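PDB 6NVM: rRNA adenine N-6-methyltransferase from Saccharopolyspora erythraea, which dimethylates one adenine of 23S rRNA at N6 with S-adenosyl-L-methionine, lowering the ribosome's affinity for macrolide, lincosamide and streptogramin B antibiotics. Local coordinates for residues A[86-100]-A[111-125]. Sequence-based numbering, arbitrary orientation.
Sequences RELADRARQVTSYEI and KLSGHPNIEVVNADF
The Y98 ring is held between V121 and F125. V121 lies alongside it and sets CB over one face, 4.1 Å from the centroid of the Y98 ring, a CH-pi contact; on the opposite face F125 brings the edge of its ring, CD1 foremost, in a T-shaped pair with planes at 76°. A123 O sits at the Y98 rim, near the ring plane. With V121 CG1 anti to the backbone N, that methyl reaches Y98 CE2 while CG2 presses on T96 CG2 at a tight 3.5 Å. At the other end, L112 CD2 lies over one face of the R86 guanidinium, whose edge holds a water that R86 NH2 shares with K111 O. The H115 ring crosses R86 nearly at a right angle; D90 OD1 stands at the H115 edge, where a water lies between it and NE2.

Between these ends, strands 94-98 and 118-121 pair in parallel, from V95 N to N117 O (2.9 Å) through to E99 N and V121 O (2.9 Å). An asparagine ties off each end. N117, its CG between the backbone N and the carbonyl carbon (chi1 70°), grips the helix-to-strand turn: ND2 lies in the carbonyl plane on a lone pair of A89 O (2.9 Å, 168° at the hydrogen), with a weak second bond to R93 O. Past strand 94-98, N122 ND2 bonds E99 O at 3.0 Å and, weakly, I100 O.

These are the two strands of the right-handed beta-alpha-beta unit whose crossover is helix 102-111, at the 118-121 edge of the Rossmann-like methyltransferase sheet. Just beyond their C-terminal ends lie E99 and D124, predicted S-adenosyl-L-methionine ligands; E99 OE2 accepts from D101 N, D124 OD1 from L126 N. The N122 amide, the E99-V121 bond and the Y98 packing probably help set these acids' positions.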
ATOM      1  N   ARG A  86      12.825 -17.620  -0.846  1.00 24.47           N
ATOM      2  CA  ARG A  86      14.270 -17.820  -0.960  1.00 26.01           C
ATOM      3  C   ARG A  86      14.972 -16.540  -1.394  1.00 26.55           C
ATOM      4  O   ARG A  86      16.037 -16.187  -0.868  1.00 28.33           O
ATOM      5  CB  ARG A  86      14.567 -18.933  -1.963  1.00 29.50           C
ATOM      6  CG  ARG A  86      13.982 -20.300  -1.618  1.00 29.30           C
ATOM      7  CD  ARG A  86      14.111 -21.258  -2.805  1.00 30.17           C
ATOM      8  NE  ARG A  86      13.268 -22.447  -2.664  1.00 29.81           N
ATOM      9  CZ  ARG A  86      13.681 -23.634  -2.238  1.00 31.53           C
ATOM     10  NH1 ARG A  86      14.951 -23.838  -1.906  1.00 34.72           N
ATOM     11  NH2 ARG A  86      12.816 -24.638  -2.159  1.00 29.22           N
ATOM     12  N   GLU A  87      14.391 -15.829  -2.360  1.00 27.82           N
ATOM     13  CA  GLU A  87      15.036 -14.625  -2.865  1.00 27.23           C
ATOM     14  C   GLU A  87      14.970 -13.484  -1.861  1.00 28.30           C
ATOM     15  O   GLU A  87      15.901 -12.671  -1.790  1.00 30.37           O
ATOM     16  CB  GLU A  87      14.416 -14.249  -4.208  1.00 31.22           C
ATOM     17  CG  GLU A  87      14.617 -15.387  -5.209  1.00 35.95           C
ATOM     18  CD  GLU A  87      14.384 -15.000  -6.648  1.00 40.11           C
ATOM     19  OE1 GLU A  87      14.392 -13.787  -6.956  1.00 39.71           O
ATOM     20  OE2 GLU A  87      14.197 -15.928  -7.471  1.00 39.98           O
ATOM     21  N   LEU A  88      13.907 -13.420  -1.056  1.00 25.97           N
ATOM     22  CA  LEU A  88      13.869 -12.461   0.039  1.00 24.96           C
ATOM     23  C   LEU A  88      14.921 -12.782   1.092  1.00 25.19           C
ATOM     24  O   LEU A  88      15.585 -11.877   1.612  1.00 24.13           O
ATOM     25  CB  LEU A  88      12.486 -12.452   0.684  1.00 25.30           C
ATOM     26  CG  LEU A  88      11.302 -12.143  -0.222  1.00 25.12           C
ATOM     27  CD1 LEU A  88      10.003 -12.364   0.540  1.00 26.35           C
ATOM     28  CD2 LEU A  88      11.397 -10.727  -0.751  1.00 27.76           C
ATOM     29  N   ALA A  89      15.070 -14.065   1.431  1.00 26.56           N
ATOM     30  CA  ALA A  89      16.023 -14.473   2.458  1.00 26.90           C
ATOM     31  C   ALA A  89      17.470 -14.243   2.040  1.00 29.55           C
ATOM     32  O   ALA A  89      18.334 -14.088   2.909  1.00 30.48           O
ATOM     33  CB  ALA A  89      15.817 -15.944   2.812  1.00 25.88           C
ATOM     34  N   ASP A  90      17.748 -14.199   0.734  1.00 29.47           N
ATOM     35  CA  ASP A  90      19.084 -13.874   0.248  1.00 30.73           C
ATOM     36  C   ASP A  90      19.481 -12.431   0.531  1.00 34.41           C
ATOM     37  O   ASP A  90      20.678 -12.119   0.547  1.00 35.81           O
ATOM     38  CB  ASP A  90      19.175 -14.100  -1.262  1.00 33.39           C
ATOM     39  CG  ASP A  90      19.297 -15.561  -1.640  1.00 40.14           C
ATOM     40  OD1 ASP A  90      19.612 -16.386  -0.760  1.00 41.69           O
ATOM     41  OD2 ASP A  90      19.093 -15.871  -2.835  1.00 42.05           O
ATOM     42  N   ARG A  91      18.510 -11.542   0.724  1.00 27.57           N
ATOM     43  CA  ARG A  91      18.768 -10.113   0.813  1.00 29.18           C
ATOM     44  C   ARG A  91      18.485  -9.520   2.185  1.00 30.81           C
ATOM     45  O   ARG A  91      19.115  -8.526   2.551  1.00 32.69           O
ATOM     46  CB  ARG A  91      17.919  -9.369  -0.229  1.00 30.52           C
ATOM     47  CG  ARG A  91      18.208  -9.769  -1.679  1.00 33.26           C
ATOM     48  CD  ARG A  91      17.083  -9.327  -2.617  1.00 37.37           C
ATOM     49  NE  ARG A  91      17.452  -9.440  -4.030  1.00 38.80           N
ATOM     50  CZ  ARG A  91      17.438 -10.571  -4.732  1.00 40.81           C
ATOM     51  NH1 ARG A  91      17.082 -11.717  -4.164  1.00 36.68           N
ATOM     52  NH2 ARG A  91      17.791 -10.561  -6.011  1.00 43.75           N
ATOM     53  N   ALA A  92      17.559 -10.099   2.945  1.00 29.83           N
ATOM     54  CA  ALA A  92      17.115  -9.554   4.220  1.00 31.52           C
ATOM     55  C   ALA A  92      17.769 -10.291   5.384  1.00 30.75           C
ATOM     56  O   ALA A  92      18.365 -11.359   5.232  1.00 30.97           O
ATOM     57  CB  ALA A  92      15.589  -9.648   4.334  1.00 31.24           C
ATOM     58  N   ARG A  93      17.643  -9.700   6.573  1.00 29.50           N
ATOM     59  CA  ARG A  93      18.175 -10.340   7.772  1.00 29.19           C
ATOM     60  C   ARG A  93      17.539 -11.707   7.982  1.00 31.09           C
ATOM     61  O   ARG A  93      18.224 -12.677   8.332  1.00 29.35           O
ATOM     62  CB  ARG A  93      17.932  -9.453   8.993  1.00 28.27           C
ATOM     63  CG  ARG A  93      18.706  -9.888  10.236  1.00 32.87           C
ATOM     64  CD  ARG A  93      18.376  -9.004  11.429  1.00 36.79           C
ATOM     65  NE  ARG A  93      17.083  -9.335  12.021  1.00 38.50           N
ATOM     66  CZ  ARG A  93      16.356  -8.501  12.759  1.00 38.08           C
ATOM     67  NH1 ARG A  93      16.778  -7.267  12.993  1.00 39.43           N
ATOM     68  NH2 ARG A  93      15.201  -8.902  13.265  1.00 36.21           N
ATOM     69  N   GLN A  94      16.228 -11.791   7.789  1.00 28.84           N
ATOM     70  CA  GLN A  94      15.456 -13.005   8.010  1.00 30.86           C
ATOM     71  C   GLN A  94      14.077 -12.794   7.407  1.00 25.54           C
ATOM     72  O   GLN A  94      13.648 -11.657   7.174  1.00 26.20           O
ATOM     73  CB  GLN A  94      15.348 -13.342   9.500  1.00 35.75           C
ATOM     74  CG  GLN A  94      14.690 -12.250  10.318  1.00 39.34           C
ATOM     75  CD  GLN A  94      14.766 -12.510  11.804  1.00 46.28           C
ATOM     76  OE1 GLN A  94      15.461 -11.805  12.536  1.00 48.93           O
ATOM     77  NE2 GLN A  94      14.048 -13.529  12.262  1.00 48.99           N
ATOM     78  N   VAL A  95      13.395 -13.902   7.144  1.00 25.98           N
ATOM     79  CA  VAL A  95      12.039 -13.879   6.618  1.00 26.47           C
ATOM     80  C   VAL A  95      11.162 -14.715   7.534  1.00 28.14           C
ATOM     81  O   VAL A  95      11.502 -15.859   7.861  1.00 28.00           O
ATOM     82  CB  VAL A  95      11.962 -14.414   5.175  1.00 26.91           C
ATOM     83  CG1 VAL A  95      10.525 -14.332   4.654  1.00 28.29           C
ATOM     84  CG2 VAL A  95      12.919 -13.658   4.268  1.00 29.64           C
ATOM     85  N   THR A  96      10.042 -14.140   7.949  1.00 26.42           N
ATOM     86  CA  THR A  96       9.003 -14.861   8.671  1.00 27.26           C
ATOM     87  C   THR A  96       7.825 -14.976   7.716  1.00 27.06           C
ATOM     88  O   THR A  96       7.194 -13.968   7.377  1.00 25.34           O
ATOM     89  CB  THR A  96       8.625 -14.139   9.961  1.00 29.00           C
ATOM     90  OG1 THR A  96       9.804 -13.922  10.740  1.00 30.28           O
ATOM     91  CG2 THR A  96       7.638 -14.963  10.766  1.00 28.40           C
ATOM     92  N   SER A  97       7.513 -16.206   7.319  0.51 26.71           N
ATOM     93  CA  SER A  97       6.564 -16.493   6.252  0.51 27.61           C
ATOM     94  C   SER A  97       5.328 -17.159   6.846  0.51 27.85           C
ATOM     95  O   SER A  97       5.434 -18.215   7.479  0.51 28.24           O
ATOM     96  CB  SER A  97       7.217 -17.397   5.204  0.51 29.22           C
ATOM     97  OG  SER A  97       6.345 -17.657   4.129  0.51 30.96           O
ATOM     98  N   TYR A  98       4.162 -16.554   6.628  1.00 25.78           N
ATOM     99  CA  TYR A  98       2.916 -17.029   7.206  1.00 26.70           C
ATOM    100  C   TYR A  98       2.165 -17.930   6.235  1.00 29.30           C
ATOM    101  O   TYR A  98       1.891 -17.541   5.095  1.00 32.09           O
ATOM    102  CB  TYR A  98       2.038 -15.843   7.614  1.00 26.74           C
ATOM    103  CG  TYR A  98       2.554 -15.179   8.863  1.00 25.95           C
ATOM    104  CD1 TYR A  98       3.647 -14.319   8.813  1.00 28.14           C
ATOM    105  CD2 TYR A  98       1.977 -15.438  10.098  1.00 30.34           C
ATOM    106  CE1 TYR A  98       4.139 -13.730   9.957  1.00 29.16           C
ATOM    107  CE2 TYR A  98       2.466 -14.850  11.252  1.00 31.02           C
ATOM    108  CZ  TYR A  98       3.543 -13.996  11.172  1.00 30.07           C
ATOM    109  OH  TYR A  98       4.038 -13.401  12.306  1.00 32.83           O
ATOM    110  N   GLU A  99       1.816 -19.127   6.700  1.00 26.92           N
ATOM    111  CA  GLU A  99       1.001 -20.059   5.931  1.00 29.79           C
ATOM    112  C   GLU A  99      -0.111 -20.574   6.833  1.00 31.27           C
ATOM    113  O   GLU A  99       0.159 -21.252   7.828  1.00 28.62           O
ATOM    114  CB  GLU A  99       1.850 -21.210   5.389  1.00 29.86           C
ATOM    115  CG  GLU A  99       1.043 -22.318   4.738  1.00 33.63           C
ATOM    116  CD  GLU A  99       0.046 -21.778   3.736  1.00 38.44           C
ATOM    117  OE1 GLU A  99       0.480 -21.119   2.766  1.00 38.80           O
ATOM    118  OE2 GLU A  99      -1.168 -21.995   3.925  1.00 36.80           O
ATOM    119  N   ILE A 100      -1.361 -20.251   6.487  1.00 31.90           N
ATOM    120  CA  ILE A 100      -2.470 -20.562   7.383  1.00 28.65           C
ATOM    121  C   ILE A 100      -2.794 -22.054   7.382  1.00 28.74           C
ATOM    122  O   ILE A 100      -3.298 -22.581   8.383  1.00 28.86           O
ATOM    123  CB  ILE A 100      -3.703 -19.719   6.999  1.00 31.59           C
ATOM    124  CG1 ILE A 100      -4.750 -19.771   8.110  1.00 36.54           C
ATOM    125  CG2 ILE A 100      -4.292 -20.203   5.680  1.00 32.39           C
ATOM    126  CD1 ILE A 100      -5.909 -18.795   7.913  1.00 39.85           C
ATOM    127  N   LYS A 111      10.631 -27.663   2.853  0.64 35.68           N
ATOM    128  CA  LYS A 111      11.202 -27.222   1.582  0.64 37.48           C
ATOM    129  C   LYS A 111      12.267 -26.152   1.785  0.64 35.32           C
ATOM    130  O   LYS A 111      13.267 -26.115   1.058  0.64 35.10           O
ATOM    131  CB  LYS A 111      10.103 -26.690   0.663  0.64 40.31           C
ATOM    132  CG  LYS A 111       9.368 -27.755  -0.122  0.64 44.05           C
ATOM    133  CD  LYS A 111       8.141 -27.196  -0.834  0.64 48.32           C
ATOM    134  CE  LYS A 111       8.508 -26.095  -1.813  0.64 50.18           C
ATOM    135  NZ  LYS A 111       7.342 -25.649  -2.630  0.64 51.02           N
ATOM    136  N   LEU A 112      12.071 -25.267   2.760  1.00 30.04           N
ATOM    137  CA  LEU A 112      12.952 -24.124   2.958  1.00 29.32           C
ATOM    138  C   LEU A 112      13.971 -24.333   4.074  1.00 33.14           C
ATOM    139  O   LEU A 112      14.658 -23.378   4.458  1.00 35.08           O
ATOM    140  CB  LEU A 112      12.115 -22.876   3.246  1.00 27.57           C
ATOM    141  CG  LEU A 112      11.098 -22.526   2.156  1.00 30.12           C
ATOM    142  CD1 LEU A 112      10.202 -21.365   2.582  1.00 26.98           C
ATOM    143  CD2 LEU A 112      11.804 -22.212   0.838  1.00 31.38           C
ATOM    144  N   SER A 113      14.100 -25.554   4.590  1.00 32.64           N
ATOM    145  CA  SER A 113      14.935 -25.781   5.764  1.00 38.76           C
ATOM    146  C   SER A 113      16.417 -25.568   5.482  1.00 37.92           C
ATOM    147  O   SER A 113      17.195 -25.439   6.432  1.00 35.95           O
ATOM    148  CB  SER A 113      14.711 -27.194   6.305  1.00 44.24           C
ATOM    149  OG  SER A 113      15.033 -28.170   5.333  1.00 45.34           O
ATOM    150  N   GLY A 114      16.828 -25.529   4.213  1.00 33.84           N
ATOM    151  CA  GLY A 114      18.193 -25.184   3.870  1.00 36.92           C
ATOM    152  C   GLY A 114      18.530 -23.714   3.987  1.00 36.26           C
ATOM    153  O   GLY A 114      19.663 -23.321   3.693  1.00 34.95           O
ATOM    154  N   HIS A 115      17.571 -22.884   4.401  1.00 31.14           N
ATOM    155  CA  HIS A 115      17.797 -21.458   4.626  1.00 31.64           C
ATOM    156  C   HIS A 115      17.634 -21.159   6.111  1.00 31.19           C
ATOM    157  O   HIS A 115      16.498 -21.005   6.588  1.00 30.20           O
ATOM    158  CB  HIS A 115      16.820 -20.614   3.808  1.00 30.88           C
ATOM    159  CG  HIS A 115      17.126 -20.598   2.348  1.00 31.08           C
ATOM    160  ND1 HIS A 115      16.805 -21.645   1.514  1.00 32.74           N
ATOM    161  CD2 HIS A 115      17.742 -19.673   1.577  1.00 29.08           C
ATOM    162  CE1 HIS A 115      17.207 -21.364   0.289  1.00 30.32           C
ATOM    163  NE2 HIS A 115      17.776 -20.173   0.299  1.00 32.77           N
ATOM    164  N   PRO A 116      18.720 -21.035   6.878  1.00 36.18           N
ATOM    165  CA  PRO A 116      18.567 -20.873   8.332  1.00 39.16           C
ATOM    166  C   PRO A 116      17.840 -19.603   8.742  1.00 35.31           C
ATOM    167  O   PRO A 116      17.333 -19.549   9.870  1.00 33.51           O
ATOM    168  CB  PRO A 116      20.015 -20.879   8.842  1.00 43.14           C
ATOM    169  CG  PRO A 116      20.839 -20.478   7.679  1.00 45.00           C
ATOM    170  CD  PRO A 116      20.134 -21.002   6.465  1.00 40.26           C
ATOM    171  N   ASN A 117      17.759 -18.584   7.880  1.00 28.22           N
ATOM    172  CA  ASN A 117      17.113 -17.331   8.251  1.00 29.89           C
ATOM    173  C   ASN A 117      15.665 -17.257   7.771  1.00 28.31           C
ATOM    174  O   ASN A 117      15.100 -16.157   7.693  1.00 27.41           O
ATOM    175  CB  ASN A 117      17.908 -16.130   7.726  1.00 26.74           C
ATOM    176  CG  ASN A 117      17.843 -15.986   6.217  1.00 27.74           C
ATOM    177  OD1 ASN A 117      17.622 -16.956   5.495  1.00 28.03           O
ATOM    178  ND2 ASN A 117      18.049 -14.765   5.733  1.00 31.08           N
ATOM    179  N   ILE A 118      15.056 -18.401   7.451  1.00 25.51           N
ATOM    180  CA  ILE A 118      13.636 -18.478   7.118  1.00 26.11           C
ATOM    181  C   ILE A 118      12.916 -19.210   8.239  1.00 26.73           C
ATOM    182  O   ILE A 118      13.343 -20.288   8.671  1.00 26.07           O
ATOM    183  CB  ILE A 118      13.375 -19.187   5.779  1.00 25.19           C
ATOM    184  CG1 ILE A 118      13.951 -18.381   4.612  1.00 27.78           C
ATOM    185  CG2 ILE A 118      11.857 -19.399   5.601  1.00 28.99           C
ATOM    186  CD1 ILE A 118      13.733 -19.027   3.243  1.00 26.99           C
ATOM    187  N   GLU A 119      11.810 -18.629   8.685  1.00 27.11           N
ATOM    188  CA  GLU A 119      10.908 -19.252   9.637  1.00 28.12           C
ATOM    189  C   GLU A 119       9.522 -19.253   9.020  1.00 28.39           C
ATOM    190  O   GLU A 119       9.106 -18.248   8.435  1.00 29.09           O
ATOM    191  CB  GLU A 119      10.923 -18.490  10.964  1.00 34.87           C
ATOM    192  CG  GLU A 119       9.956 -19.004  12.007  1.00 48.26           C
ATOM    193  CD  GLU A 119       9.969 -18.155  13.262  1.00 62.99           C
ATOM    194  OE1 GLU A 119      10.542 -17.043  13.228  1.00 68.22           O
ATOM    195  OE2 GLU A 119       9.406 -18.596  14.283  1.00 69.75           O
ATOM    196  N   VAL A 120       8.830 -20.385   9.117  1.00 25.98           N
ATOM    197  CA  VAL A 120       7.457 -20.528   8.642  1.00 26.44           C
ATOM    198  C   VAL A 120       6.542 -20.572   9.855  1.00 27.26           C
ATOM    199  O   VAL A 120       6.731 -21.402  10.754  1.00 29.35           O
ATOM    200  CB  VAL A 120       7.279 -21.792   7.784  1.00 28.19           C
ATOM    201  CG1 VAL A 120       5.812 -21.969   7.390  1.00 29.18           C
ATOM    202  CG2 VAL A 120       8.154 -21.720   6.561  1.00 29.91           C
ATOM    203  N   VAL A 121       5.557 -19.682   9.879  1.00 25.63           N
ATOM    204  CA  VAL A 121       4.571 -19.610  10.950  1.00 25.73           C
ATOM    205  C   VAL A 121       3.254 -20.137  10.404  1.00 26.13           C
ATOM    206  O   VAL A 121       2.774 -19.672   9.364  1.00 26.69           O
ATOM    207  CB  VAL A 121       4.410 -18.176  11.483  1.00 29.44           C
ATOM    208  CG1 VAL A 121       3.353 -18.133  12.615  1.00 30.45           C
ATOM    209  CG2 VAL A 121       5.756 -17.629  11.957  1.00 28.90           C
ATOM    210  N   ASN A 122       2.673 -21.105  11.106  1.00 28.06           N
ATOM    211  CA  ASN A 122       1.378 -21.671  10.734  1.00 30.31           C
ATOM    212  C   ASN A 122       0.302 -20.841  11.419  1.00 27.15           C
ATOM    213  O   ASN A 122      -0.165 -21.165  12.512  1.00 27.02           O
ATOM    214  CB  ASN A 122       1.304 -23.142  11.121  1.00 29.89           C
ATOM    215  CG  ASN A 122      -0.057 -23.758  10.864  1.00 32.83           C
ATOM    216  OD1 ASN A 122      -0.477 -24.657  11.590  1.00 33.76           O
ATOM    217  ND2 ASN A 122      -0.753 -23.282   9.837  1.00 31.62           N
ATOM    218  N   ALA A 123      -0.101 -19.756  10.767  1.00 25.94           N
ATOM    219  CA  ALA A 123      -1.066 -18.838  11.357  1.00 28.44           C
ATOM    220  C   ALA A 123      -1.636 -17.943  10.272  1.00 26.61           C
ATOM    221  O   ALA A 123      -1.067 -17.808   9.186  1.00 28.18           O
ATOM    222  CB  ALA A 123      -0.431 -17.977  12.455  1.00 30.68           C
ATOM    223  N   ASP A 124      -2.762 -17.321  10.606  1.00 25.86           N
ATOM    224  CA  ASP A 124      -3.391 -16.296   9.784  1.00 26.66           C
ATOM    225  C   ASP A 124      -2.636 -14.979   9.942  1.00 28.79           C
ATOM    226  O   ASP A 124      -2.596 -14.404  11.037  1.00 30.08           O
ATOM    227  CB  ASP A 124      -4.851 -16.148  10.211  1.00 30.43           C
ATOM    228  CG  ASP A 124      -5.636 -15.161   9.364  1.00 31.15           C
ATOM    229  OD1 ASP A 124      -5.054 -14.430   8.536  1.00 28.56           O
ATOM    230  OD2 ASP A 124      -6.869 -15.117   9.556  1.00 31.84           O
ATOM    231  N   PHE A 125      -2.050 -14.491   8.845  1.00 27.31           N
ATOM    232  CA  PHE A 125      -1.272 -13.260   8.913  1.00 25.87           C
ATOM    233  C   PHE A 125      -2.100 -12.090   9.425  1.00 27.14           C
ATOM    234  O   PHE A 125      -1.555 -11.170  10.048  1.00 27.26           O
ATOM    235  CB  PHE A 125      -0.699 -12.904   7.542  1.00 27.23           C
ATOM    236  CG  PHE A 125       0.062 -11.611   7.542  1.00 26.02           C
ATOM    237  CD1 PHE A 125       1.348 -11.555   8.045  1.00 29.01           C
ATOM    238  CD2 PHE A 125      -0.525 -10.445   7.092  1.00 29.34           C
ATOM    239  CE1 PHE A 125       2.050 -10.357   8.081  1.00 30.17           C
ATOM    240  CE2 PHE A 125       0.178  -9.245   7.114  1.00 26.34           C
ATOM    241  CZ  PHE A 125       1.456  -9.202   7.613  1.00 28.25           C
TER
HETATM  242  O   HOH W   1      13.921 -27.150  -1.224  0.77 33.27           O
HETATM  243  O   HOH W   2      19.023 -17.362   3.125  0.57 28.93           O
HETATM  244  O   HOH W   3      19.720 -18.732  -1.872  1.00 34.29           O